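Local coordinates for 3,4-dihydroxy-2-butanone 4-phosphate synthase (PDB 1TKS), which catalyses the conversion of D-ribulose 5-phosphate to formate and 3,4-dihydroxy-2-butanone 4-phosphate, a step of riboflavin biosynthesis, at residues B[85-94]-B[122-133]; B[52-63]-B[160-170]. All coordinates share one frame; numbering follows the deposited sequence.

Overall arrangement
From the N terminus, the chain leaves helix 44-52 and enters 52-63, whose strand 59-63 later pairs with strand 162-166 to form interaction 2, closing a loop of 96 residues. Interaction 1 is nested inside that loop: 85-94 meets 122-133 after an excursion containing helix 103-114. The two contacts join through strands 59-63 and 129-134, parallel neighbours in one sheet, where Leu130 O and Leu132 O lie close to Val60 N and Leu62 N, probable hydrogen bonds. Interaction 2 ties that sheet to the mixed sheet, in which 162-166 neighbours strand 34-38, while interaction 1 adds the outlying antiparallel pair 91-93 and 123-124. Both contacts also touch the second subunit.

Interaction 1 (B[85-94]-B[122-133])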
loop_
_atom_site.group_PDB
_atom_site.type_symbol
_atom_site.label_atom_id
_atom_site.label_comp_id
_atom_site.label_asym_id
_atom_site.label_seq_id
_atom_site.Cartn_x
_atom_site.Cartn_y
_atom_site.Cartn_z
ATOM N N THR B 85 4.264 9.108 -9.464
ATOM C CA THR B 85 3.851 10.320 -8.759
ATOM C C THR B 85 2.479 10.813 -9.223
ATOM O O THR B 85 1.596 10.009 -9.518
ATOM C CB THR B 85 4.909 11.448 -8.912
ATOM O OG1 THR B 85 4.527 12.581 -8.121
ATOM C CG2 THR B 85 5.047 11.869 -10.364
ATOM N N ALA B 86 2.295 12.127 -9.286
ATOM C CA ALA B 86 1.016 12.694 -9.703
ATOM C C ALA B 86 -0.117 12.148 -8.829
ATOM O O ALA B 86 -1.263 12.026 -9.270
ATOM C CB ALA B 86 0.749 12.371 -11.171
ATOM N N TYR B 87 0.220 11.812 -7.588
ATOM C CA TYR B 87 -0.759 11.295 -6.638
ATOM C C TYR B 87 -1.664 12.418 -6.158
ATOM O O TYR B 87 -1.285 13.588 -6.197
ATOM C CB TYR B 87 -0.073 10.724 -5.396
ATOM C CG TYR B 87 0.837 9.548 -5.629
ATOM C CD1 TYR B 87 2.190 9.735 -5.916
ATOM C CD2 TYR B 87 0.355 8.246 -5.532
ATOM C CE1 TYR B 87 3.041 8.650 -6.094
ATOM C CE2 TYR B 87 1.192 7.156 -5.710
ATOM C CZ TYR B 87 2.532 7.362 -5.988
ATOM O OH TYR B 87 3.370 6.286 -6.153
ATOM N N THR B 88 -2.855 12.055 -5.697
ATOM C CA THR B 88 -3.786 13.032 -5.143
ATOM C C THR B 88 -3.860 12.651 -3.672
ATOM O O THR B 88 -3.268 11.649 -3.259
ATOM C CB THR B 88 -5.217 12.907 -5.727
ATOM O OG1 THR B 88 -5.873 11.761 -5.167
ATOM C CG2 THR B 88 -5.167 12.771 -7.231
ATOM N N ILE B 89 -4.566 13.447 -2.880
ATOM C CA ILE B 89 -4.728 13.134 -1.468
ATOM C C ILE B 89 -5.455 11.791 -1.442
ATOM O O ILE B 89 -6.307 11.530 -2.287
ATOM C CB ILE B 89 -5.585 14.200 -0.770
ATOM C CG1 ILE B 89 -5.009 15.583 -1.064
ATOM C CG2 ILE B 89 -5.638 13.940 0.730
ATOM C CD1 ILE B 89 -5.911 16.726 -0.654
ATOM N N THR B 90 -5.110 10.931 -0.493
ATOM C CA THR B 90 -5.748 9.622 -0.407
ATOM C C THR B 90 -7.183 9.757 0.083
ATOM O O THR B 90 -7.563 10.799 0.612
ATOM C CB THR B 90 -4.980 8.694 0.536
ATOM O OG1 THR B 90 -4.867 9.310 1.823
ATOM C CG2 THR B 90 -3.589 8.419 -0.016
ATOM N N CYS B 91 -7.974 8.698 -0.070
ATOM C CA CYS B 91 -9.367 8.749 0.343
ATOM C C CYS B 91 -10.007 7.383 0.583
ATOM O O CYS B 91 -9.502 6.347 0.140
ATOM C CB CYS B 91 -10.188 9.485 -0.721
ATOM S SG CYS B 91 -10.328 8.550 -2.280
ATOM N N ASP B 92 -11.126 7.418 1.302
ATOM C CA ASP B 92 -11.948 6.252 1.627
ATOM C C ASP B 92 -13.391 6.679 1.385
ATOM O O ASP B 92 -13.771 7.805 1.712
ATOM C CB ASP B 92 -11.841 5.883 3.111
ATOM C CG ASP B 92 -10.560 5.157 3.458
ATOM O OD1 ASP B 92 -10.151 5.259 4.629
ATOM O OD2 ASP B 92 -9.984 4.487 2.581
ATOM N N PHE B 93 -14.195 5.791 0.815
ATOM C CA PHE B 93 -15.604 6.101 0.607
ATOM C C PHE B 93 -16.183 5.973 2.013
ATOM O O PHE B 93 -15.995 4.950 2.673
ATOM C CB PHE B 93 -16.252 5.072 -0.314
ATOM C CG PHE B 93 -17.655 5.417 -0.720
ATOM C CD1 PHE B 93 -17.909 6.545 -1.492
ATOM C CD2 PHE B 93 -18.719 4.601 -0.352
ATOM C CE1 PHE B 93 -19.204 6.854 -1.901
ATOM C CE2 PHE B 93 -20.023 4.901 -0.756
ATOM C CZ PHE B 93 -20.262 6.030 -1.532
ATOM N N ALA B 94 -16.878 7.007 2.470
ATOM C CA ALA B 94 -17.442 7.027 3.816
ATOM C C ALA B 94 -18.455 5.934 4.145
ATOM O O ALA B 94 -18.206 5.088 5.004
ATOM C CB ALA B 94 -18.060 8.392 4.089
ATOM N N ASP B 122 -18.797 12.515 -0.378
ATOM C CA ASP B 122 -18.993 11.093 -0.125
ATOM C C ASP B 122 -17.696 10.433 0.336
ATOM O O ASP B 122 -17.708 9.289 0.793
ATOM C CB ASP B 122 -19.483 10.388 -1.393
ATOM C CG ASP B 122 -20.855 10.865 -1.844
ATOM O OD1 ASP B 122 -21.251 10.510 -2.973
ATOM O OD2 ASP B 122 -21.531 11.584 -1.076
ATOM N N PHE B 123 -16.579 11.147 0.221
ATOM C CA PHE B 123 -15.292 10.578 0.610
ATOM C C PHE B 123 -14.616 11.232 1.805
ATOM O O PHE B 123 -14.772 12.429 2.062
ATOM C CB PHE B 123 -14.321 10.595 -0.576
ATOM C CG PHE B 123 -14.834 9.874 -1.791
ATOM C CD1 PHE B 123 -15.723 10.498 -2.663
ATOM C CD2 PHE B 123 -14.445 8.565 -2.056
ATOM C CE1 PHE B 123 -16.217 9.828 -3.782
ATOM C CE2 PHE B 123 -14.933 7.887 -3.171
ATOM C CZ PHE B 123 -15.822 8.519 -4.037
ATOM N N ILE B 124 -13.866 10.413 2.534
ATOM C CA ILE B 124 -13.104 10.854 3.691
ATOM C C ILE B 124 -11.656 10.942 3.244
ATOM O O ILE B 124 -11.146 10.040 2.573
ATOM C CB ILE B 124 -13.195 9.843 4.855
ATOM C CG1 ILE B 124 -14.649 9.697 5.307
ATOM C CG2 ILE B 124 -12.329 10.308 6.021
ATOM C CD1 ILE B 124 -14.874 8.551 6.267
ATOM N N LYS B 125 -11.004 12.039 3.609
ATOM C CA LYS B 125 -9.611 12.278 3.254
ATOM C C LYS B 125 -8.858 12.709 4.512
ATOM O O LYS B 125 -9.341 13.543 5.276
ATOM C CB LYS B 125 -9.539 13.375 2.187
ATOM C CG LYS B 125 -10.244 12.993 0.886
ATOM C CD LYS B 125 -10.405 14.173 -0.059
ATOM C CE LYS B 125 -11.355 15.222 0.500
ATOM N NZ LYS B 125 -11.687 16.253 -0.520
ATOM N N PRO B 126 -7.673 12.124 4.758
ATOM C CA PRO B 126 -7.024 11.094 3.938
ATOM C C PRO B 126 -7.716 9.741 4.047
ATOM O O PRO B 126 -8.654 9.567 4.832
ATOM C CB PRO B 126 -5.599 11.066 4.487
ATOM C CG PRO B 126 -5.796 11.405 5.925
ATOM C CD PRO B 126 -6.786 12.546 5.855
ATOM N N GLY B 127 -7.251 8.786 3.248
ATOM C CA GLY B 127 -7.843 7.462 3.259
ATOM C C GLY B 127 -6.843 6.354 3.001
ATOM O O GLY B 127 -5.653 6.513 3.255
ATOM N N HIS B 128 -7.334 5.237 2.468
ATOM C CA HIS B 128 -6.492 4.078 2.201
ATOM C C HIS B 128 -6.332 3.734 0.722
ATOM O O HIS B 128 -5.694 2.738 0.376
ATOM C CB HIS B 128 -7.040 2.883 2.975
ATOM C CG HIS B 128 -6.988 3.060 4.462
ATOM N ND1 HIS B 128 -5.931 2.618 5.227
ATOM C CD2 HIS B 128 -7.853 3.652 5.319
ATOM C CE1 HIS B 128 -6.147 2.927 6.493
ATOM N NE2 HIS B 128 -7.306 3.555 6.577
ATOM N N ILE B 129 -6.936 4.547 -0.144
ATOM C CA ILE B 129 -6.820 4.367 -1.587
ATOM C C ILE B 129 -6.037 5.556 -2.134
ATOM O O ILE B 129 -6.215 6.692 -1.686
ATOM C CB ILE B 129 -8.208 4.294 -2.281
ATOM C CG1 ILE B 129 -8.798 2.897 -2.107
ATOM C CG2 ILE B 129 -8.084 4.634 -3.766
ATOM C CD1 ILE B 129 -8.036 1.792 -2.815
ATOM N N LEU B 130 -5.165 5.278 -3.098
ATOM C CA LEU B 130 -4.330 6.293 -3.723
ATOM C C LEU B 130 -4.791 6.644 -5.146
ATOM O O LEU B 130 -4.374 6.004 -6.114
ATOM C CB LEU B 130 -2.873 5.801 -3.768
ATOM C CG LEU B 130 -2.158 5.558 -2.427
ATOM C CD1 LEU B 130 -1.501 4.177 -2.430
ATOM C CD2 LEU B 130 -1.109 6.645 -2.189
ATOM N N PRO B 131 -5.661 7.659 -5.294
ATOM C CA PRO B 131 -6.119 8.033 -6.637
ATOM C C PRO B 131 -4.949 8.639 -7.410
ATOM O O PRO B 131 -4.081 9.285 -6.822
ATOM C CB PRO B 131 -7.212 9.077 -6.365
ATOM C CG PRO B 131 -7.690 8.740 -4.976
ATOM C CD PRO B 131 -6.397 8.405 -4.262
ATOM N N LEU B 132 -4.929 8.426 -8.723
ATOM C CA LEU B 132 -3.871 8.964 -9.578
ATOM C C LEU B 132 -4.516 9.776 -10.692
ATOM O O LEU B 132 -5.547 9.380 -11.228
ATOM C CB LEU B 132 -3.046 7.837 -10.196
ATOM C CG LEU B 132 -2.398 6.850 -9.229
ATOM C CD1 LEU B 132 -1.460 5.932 -10.000
ATOM C CD2 LEU B 132 -1.638 7.602 -8.153
ATOM N N ARG B 133 -3.908 10.908 -11.039
ATOM C CA ARG B 133 -4.451 11.769 -12.085
ATOM C C ARG B 133 -3.838 11.527 -13.461
ATOM O O ARG B 133 -2.667 11.833 -13.690
ATOM C CB ARG B 133 -4.265 13.239 -11.701
ATOM C CG ARG B 133 -5.036 13.652 -10.458
ATOM C CD ARG B 133 -4.880 15.139 -10.177
ATOM N NE ARG B 133 -5.528 15.927 -11.223
ATOM C CZ ARG B 133 -5.676 17.247 -11.192
ATOM N NH1 ARG B 133 -5.221 17.948 -10.163
ATOM N NH2 ARG B 133 -6.286 17.865 -12.193
HETATM O O HOH W 1 -2.972 9.070 -4.102
HETATM O O HOH W 2 -3.086 7.809 3.317
#
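With chi1 at 56°, the hydroxyl of Thr90 sits between its own backbone N and carbonyl carbon, where Gly127 N reaches it; Phe93 CG lies opposite the backbone N (chi1 -173°), which carries the ring to Phe123. Phe93 and Phe123 pair on a short antiparallel ladder; Thr90 lies just before it, next to the classic beta bulge in which His128 and Ile129 both face Cys91. Gly127 N donates to Thr90 OG1 over 2.8 Å, almost straight, and a water joins the same hydroxyl to Gly127 O. Pro126, preceded by a cis peptide bond, lays its CB against Thr90 OG1.

At the bulge, Ile129 N donates to Cys91 O, with His128 N adding a weak bond to it. The stronger bond of His128 N goes to Asp92 OD2 at 2.8 Å, arriving from above the carboxylate plane. Strand 91-93 is held on 123-124 by reciprocal bonds between Asp92 and Ile124, and Ala94 N donates to Asp122 O. On the face opposite the side chains of Asp92 and Ile124, the edge of Phe93 points at the face of Phe123 in a T-shaped stack, centroids 5.3 Å apart and planes at 68°; helix 103-114 packs against both rings.

Where 85-94 runs beside strand 129-133, Thr88 N donates to Pro131 O, and a water bridges Thr88 O to that oxygen. Tyr87 and Leu132 lie side by side, the latter close to Thr146, which probably binds substrate, and Pro126 of the second subunit packs on Tyr87. Obliquely to the phenol ring, Leu132 CD2 comes within 3.4 Å of Tyr87 CD2.

Interaction 2 (B[52-63]-B[160-170]); sequences RYSSGYVCVPLS and PAGVICELVRD
An antiparallel strand pairing, buried near the centre of the chain, joins 59-63 to 162-166 and so links the small parallel sheet to the mixed one. Cys59 and Ile164 form its hydrogen-bonded pair, 3.1 Å from Cys59 N to Ile164 O and 2.9 Å from Ile164 N to Cys59 O. Gly162 N continues the pairing to Pro61 O. Val58 CG1 meets Val163 CG2 beneath helix 44-52, while Leu62 CD2 presses tightly on Ala161 CB at 3.4 Å.

Beyond the strands, two successive ST turns shape the chain: Ser54 OG, also hydrogen-bonded to Leu50 O of helix 44-52, accepts from Gly56 N, and Ser55 OG from Tyr57 N. The second hydroxyl also donates to Glu166 OE2 at 2.8 Å, on the syn side but 34° out of the carboxylate plane. Glu166 lies beside Asp34, which probably binds ribulose 5-phosphate, and a water links Glu166 OE1 to Tyr57 O. Val168 N donates to Tyr53 O. Arg52 CG, placed by chi1 (166°), lies over the Tyr53 ring centre, and chi2 (71°) bends the chain beyond. Arg52 NH1, above the carboxylate plane, makes a 2.8 Å salt bridge to Asp170 OD1, itself near the guanidinium plane.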
loop_
_atom_site.group_PDB
_atom_site.type_symbol
_atom_site.label_atom_id
_atom_site.label_comp_id
_atom_site.label_asym_id
_atom_site.label_seq_id
_atom_site.Cartn_x
_atom_site.Cartn_y
_atom_site.Cartn_z
ATOM N N ARG B 52 -3.063 -9.636 -2.684
ATOM C CA ARG B 52 -2.310 -10.862 -2.437
ATOM C C ARG B 52 -1.052 -11.038 -3.282
ATOM O O ARG B 52 -0.029 -11.513 -2.785
ATOM C CB ARG B 52 -3.224 -12.076 -2.634
ATOM C CG ARG B 52 -2.496 -13.408 -2.736
ATOM C CD ARG B 52 -1.904 -13.866 -1.413
ATOM N NE ARG B 52 -1.197 -15.131 -1.592
ATOM C CZ ARG B 52 0.009 -15.239 -2.139
ATOM N NH1 ARG B 52 0.652 -14.154 -2.549
ATOM N NH2 ARG B 52 0.563 -16.432 -2.302
ATOM N N TYR B 53 -1.121 -10.641 -4.548
ATOM C CA TYR B 53 0.004 -10.822 -5.457
ATOM C C TYR B 53 0.738 -9.553 -5.859
ATOM O O TYR B 53 1.554 -9.571 -6.779
ATOM C CB TYR B 53 -0.482 -11.558 -6.709
ATOM C CG TYR B 53 -1.018 -12.940 -6.413
ATOM C CD1 TYR B 53 -2.384 -13.227 -6.501
ATOM C CD2 TYR B 53 -0.157 -13.959 -6.013
ATOM C CE1 TYR B 53 -2.872 -14.505 -6.194
ATOM C CE2 TYR B 53 -0.631 -15.226 -5.705
ATOM C CZ TYR B 53 -1.984 -15.495 -5.796
ATOM O OH TYR B 53 -2.439 -16.761 -5.485
ATOM N N SER B 54 0.470 -8.459 -5.157
ATOM C CA SER B 54 1.105 -7.190 -5.491
ATOM C C SER B 54 1.763 -6.509 -4.304
ATOM O O SER B 54 1.794 -7.049 -3.198
ATOM C CB SER B 54 0.070 -6.237 -6.079
ATOM O OG SER B 54 -0.732 -5.705 -5.037
ATOM N N SER B 55 2.270 -5.305 -4.548
ATOM C CA SER B 55 2.923 -4.510 -3.516
ATOM C C SER B 55 1.925 -4.018 -2.485
ATOM O O SER B 55 2.321 -3.579 -1.411
ATOM C CB SER B 55 3.604 -3.288 -4.133
ATOM O OG SER B 55 2.636 -2.279 -4.405
ATOM N N GLY B 56 0.640 -4.066 -2.825
ATOM C CA GLY B 56 -0.382 -3.607 -1.903
ATOM C C GLY B 56 -0.608 -2.105 -1.915
ATOM O O GLY B 56 -1.564 -1.621 -1.314
ATOM N N TYR B 57 0.273 -1.364 -2.584
ATOM C CA TYR B 57 0.144 0.091 -2.693
ATOM C C TYR B 57 -0.832 0.284 -3.852
ATOM O O TYR B 57 -0.448 0.693 -4.945
ATOM C CB TYR B 57 1.513 0.709 -3.029
ATOM C CG TYR B 57 1.708 2.131 -2.546
ATOM C CD1 TYR B 57 1.662 2.433 -1.187
ATOM C CD2 TYR B 57 1.964 3.170 -3.442
ATOM C CE1 TYR B 57 1.867 3.732 -0.728
ATOM C CE2 TYR B 57 2.170 4.478 -2.990
ATOM C CZ TYR B 57 2.121 4.748 -1.635
ATOM O OH TYR B 57 2.332 6.027 -1.167
ATOM N N VAL B 58 -2.102 -0.021 -3.597
ATOM C CA VAL B 58 -3.140 0.042 -4.622
ATOM C C VAL B 58 -3.569 1.448 -5.014
ATOM O O VAL B 58 -4.013 2.240 -4.177
ATOM C CB VAL B 58 -4.377 -0.782 -4.187
ATOM C CG1 VAL B 58 -5.452 -0.730 -5.259
ATOM C CG2 VAL B 58 -3.965 -2.235 -3.943
ATOM N N CYS B 59 -3.445 1.734 -6.307
ATOM C CA CYS B 59 -3.780 3.037 -6.865
ATOM C C CYS B 59 -4.983 2.997 -7.795
ATOM O O CYS B 59 -5.277 1.973 -8.415
ATOM C CB CYS B 59 -2.565 3.598 -7.607
ATOM S SG CYS B 59 -1.113 3.856 -6.548
ATOM N N VAL B 60 -5.674 4.128 -7.890
ATOM C CA VAL B 60 -6.848 4.223 -8.735
ATOM C C VAL B 60 -6.726 5.364 -9.740
ATOM O O VAL B 60 -7.021 6.519 -9.432
ATOM C CB VAL B 60 -8.129 4.409 -7.886
ATOM C CG1 VAL B 60 -9.336 4.608 -8.792
ATOM C CG2 VAL B 60 -8.340 3.186 -6.995
ATOM N N PRO B 61 -6.251 5.051 -10.956
ATOM C CA PRO B 61 -6.103 6.067 -12.002
ATOM C C PRO B 61 -7.466 6.657 -12.362
ATOM O O PRO B 61 -8.431 5.921 -12.569
ATOM C CB PRO B 61 -5.501 5.278 -13.156
ATOM C CG PRO B 61 -4.632 4.300 -12.455
ATOM C CD PRO B 61 -5.525 3.820 -11.323
ATOM N N LEU B 62 -7.529 7.984 -12.422
ATOM C CA LEU B 62 -8.743 8.711 -12.774
ATOM C C LEU B 62 -8.317 9.833 -13.705
ATOM O O LEU B 62 -7.154 10.232 -13.701
ATOM C CB LEU B 62 -9.383 9.336 -11.530
ATOM C CG LEU B 62 -9.798 8.405 -10.395
ATOM C CD1 LEU B 62 -10.159 9.231 -9.170
ATOM C CD2 LEU B 62 -10.969 7.547 -10.842
ATOM N N SER B 63 -9.235 10.346 -14.514
ATOM C CA SER B 63 -8.863 11.445 -15.386
ATOM C C SER B 63 -8.755 12.686 -14.505
ATOM O O SER B 63 -9.364 12.750 -13.434
ATOM C CB SER B 63 -9.927 11.669 -16.463
ATOM O OG SER B 63 -11.164 12.034 -15.871
ATOM N N PRO B 160 -14.027 6.425 -17.003
ATOM C CA PRO B 160 -12.587 6.698 -17.113
ATOM C C PRO B 160 -11.860 6.512 -15.786
ATOM O O PRO B 160 -11.281 7.451 -15.243
ATOM C CB PRO B 160 -12.551 8.144 -17.599
ATOM C CG PRO B 160 -13.754 8.737 -16.923
ATOM C CD PRO B 160 -14.802 7.669 -17.157
ATOM N N ALA B 161 -11.887 5.285 -15.280
ATOM C CA ALA B 161 -11.261 4.975 -14.005
ATOM C C ALA B 161 -10.774 3.536 -13.986
ATOM O O ALA B 161 -11.460 2.633 -14.460
ATOM C CB ALA B 161 -12.265 5.194 -12.878
ATOM N N GLY B 162 -9.582 3.329 -13.438
ATOM C CA GLY B 162 -9.037 1.986 -13.346
ATOM C C GLY B 162 -8.401 1.782 -11.985
ATOM O O GLY B 162 -8.428 2.674 -11.139
ATOM N N VAL B 163 -7.840 0.601 -11.757
ATOM C CA VAL B 163 -7.175 0.309 -10.490
ATOM C C VAL B 163 -5.939 -0.507 -10.857
ATOM O O VAL B 163 -6.010 -1.392 -11.711
ATOM C CB VAL B 163 -8.115 -0.462 -9.516
ATOM C CG1 VAL B 163 -8.641 -1.731 -10.169
ATOM C CG2 VAL B 163 -7.379 -0.790 -8.223
ATOM N N ILE B 164 -4.804 -0.203 -10.231
ATOM C CA ILE B 164 -3.558 -0.885 -10.568
ATOM C C ILE B 164 -2.640 -1.150 -9.377
ATOM O O ILE B 164 -2.772 -0.535 -8.319
ATOM C CB ILE B 164 -2.738 -0.055 -11.608
ATOM C CG1 ILE B 164 -2.164 1.209 -10.956
ATOM C CG2 ILE B 164 -3.630 0.363 -12.774
ATOM C CD1 ILE B 164 -1.222 2.006 -11.872
ATOM N N CYS B 165 -1.705 -2.078 -9.566
ATOM C CA CYS B 165 -0.713 -2.397 -8.542
ATOM C C CYS B 165 0.332 -3.328 -9.141
ATOM O O CYS B 165 0.020 -4.137 -10.013
ATOM C CB CYS B 165 -1.365 -3.032 -7.312
ATOM S SG CYS B 165 -0.379 -2.735 -5.796
ATOM N N GLU B 166 1.564 -3.206 -8.654
ATOM C CA GLU B 166 2.708 -3.981 -9.141
ATOM C C GLU B 166 2.762 -5.440 -8.706
ATOM O O GLU B 166 2.671 -5.740 -7.518
ATOM C CB GLU B 166 4.020 -3.321 -8.695
ATOM C CG GLU B 166 4.165 -1.840 -9.004
ATOM C CD GLU B 166 3.521 -0.941 -7.961
ATOM O OE1 GLU B 166 3.750 0.283 -8.019
ATOM O OE2 GLU B 166 2.790 -1.451 -7.087
ATOM N N LEU B 167 2.933 -6.346 -9.666
ATOM C CA LEU B 167 3.038 -7.767 -9.340
ATOM C C LEU B 167 4.366 -8.033 -8.636
ATOM O O LEU B 167 5.409 -7.535 -9.058
ATOM C CB LEU B 167 2.959 -8.612 -10.614
ATOM C CG LEU B 167 1.552 -8.899 -11.140
ATOM C CD1 LEU B 167 1.635 -9.356 -12.582
ATOM C CD2 LEU B 167 0.875 -9.950 -10.271
ATOM N N VAL B 168 4.325 -8.814 -7.562
ATOM C CA VAL B 168 5.540 -9.143 -6.818
ATOM C C VAL B 168 5.650 -10.646 -6.588
ATOM O O VAL B 168 4.648 -11.335 -6.359
ATOM C CB VAL B 168 5.600 -8.421 -5.442
ATOM C CG1 VAL B 168 5.522 -6.913 -5.635
ATOM C CG2 VAL B 168 4.484 -8.907 -4.534
ATOM N N ARG B 169 6.879 -11.148 -6.658
ATOM C CA ARG B 169 7.162 -12.570 -6.465
ATOM C C ARG B 169 7.007 -12.965 -5.004
ATOM O O ARG B 169 7.443 -12.245 -4.108
ATOM C CB ARG B 169 8.592 -12.889 -6.905
ATOM C CG ARG B 169 8.846 -12.785 -8.400
ATOM C CD ARG B 169 10.327 -12.555 -8.675
ATOM N NE ARG B 169 11.185 -13.523 -7.994
ATOM C CZ ARG B 169 11.297 -14.803 -8.338
ATOM N NH1 ARG B 169 12.097 -15.610 -7.655
ATOM N NH2 ARG B 169 10.610 -15.276 -9.368
ATOM N N ASP B 170 6.401 -14.120 -4.760
ATOM C CA ASP B 170 6.223 -14.584 -3.391
ATOM C C ASP B 170 7.528 -15.096 -2.785
ATOM O O ASP B 170 7.703 -15.071 -1.567
ATOM C CB ASP B 170 5.168 -15.692 -3.341
ATOM C CG ASP B 170 3.807 -15.216 -3.805
ATOM O OD1 ASP B 170 3.332 -14.193 -3.286
ATOM O OD2 ASP B 170 3.224 -15.858 -4.698
HETATM O O HOH W 3 1.823 1.505 -6.367
HETATM O O HOH W 4 -0.135 0.697 -7.929
#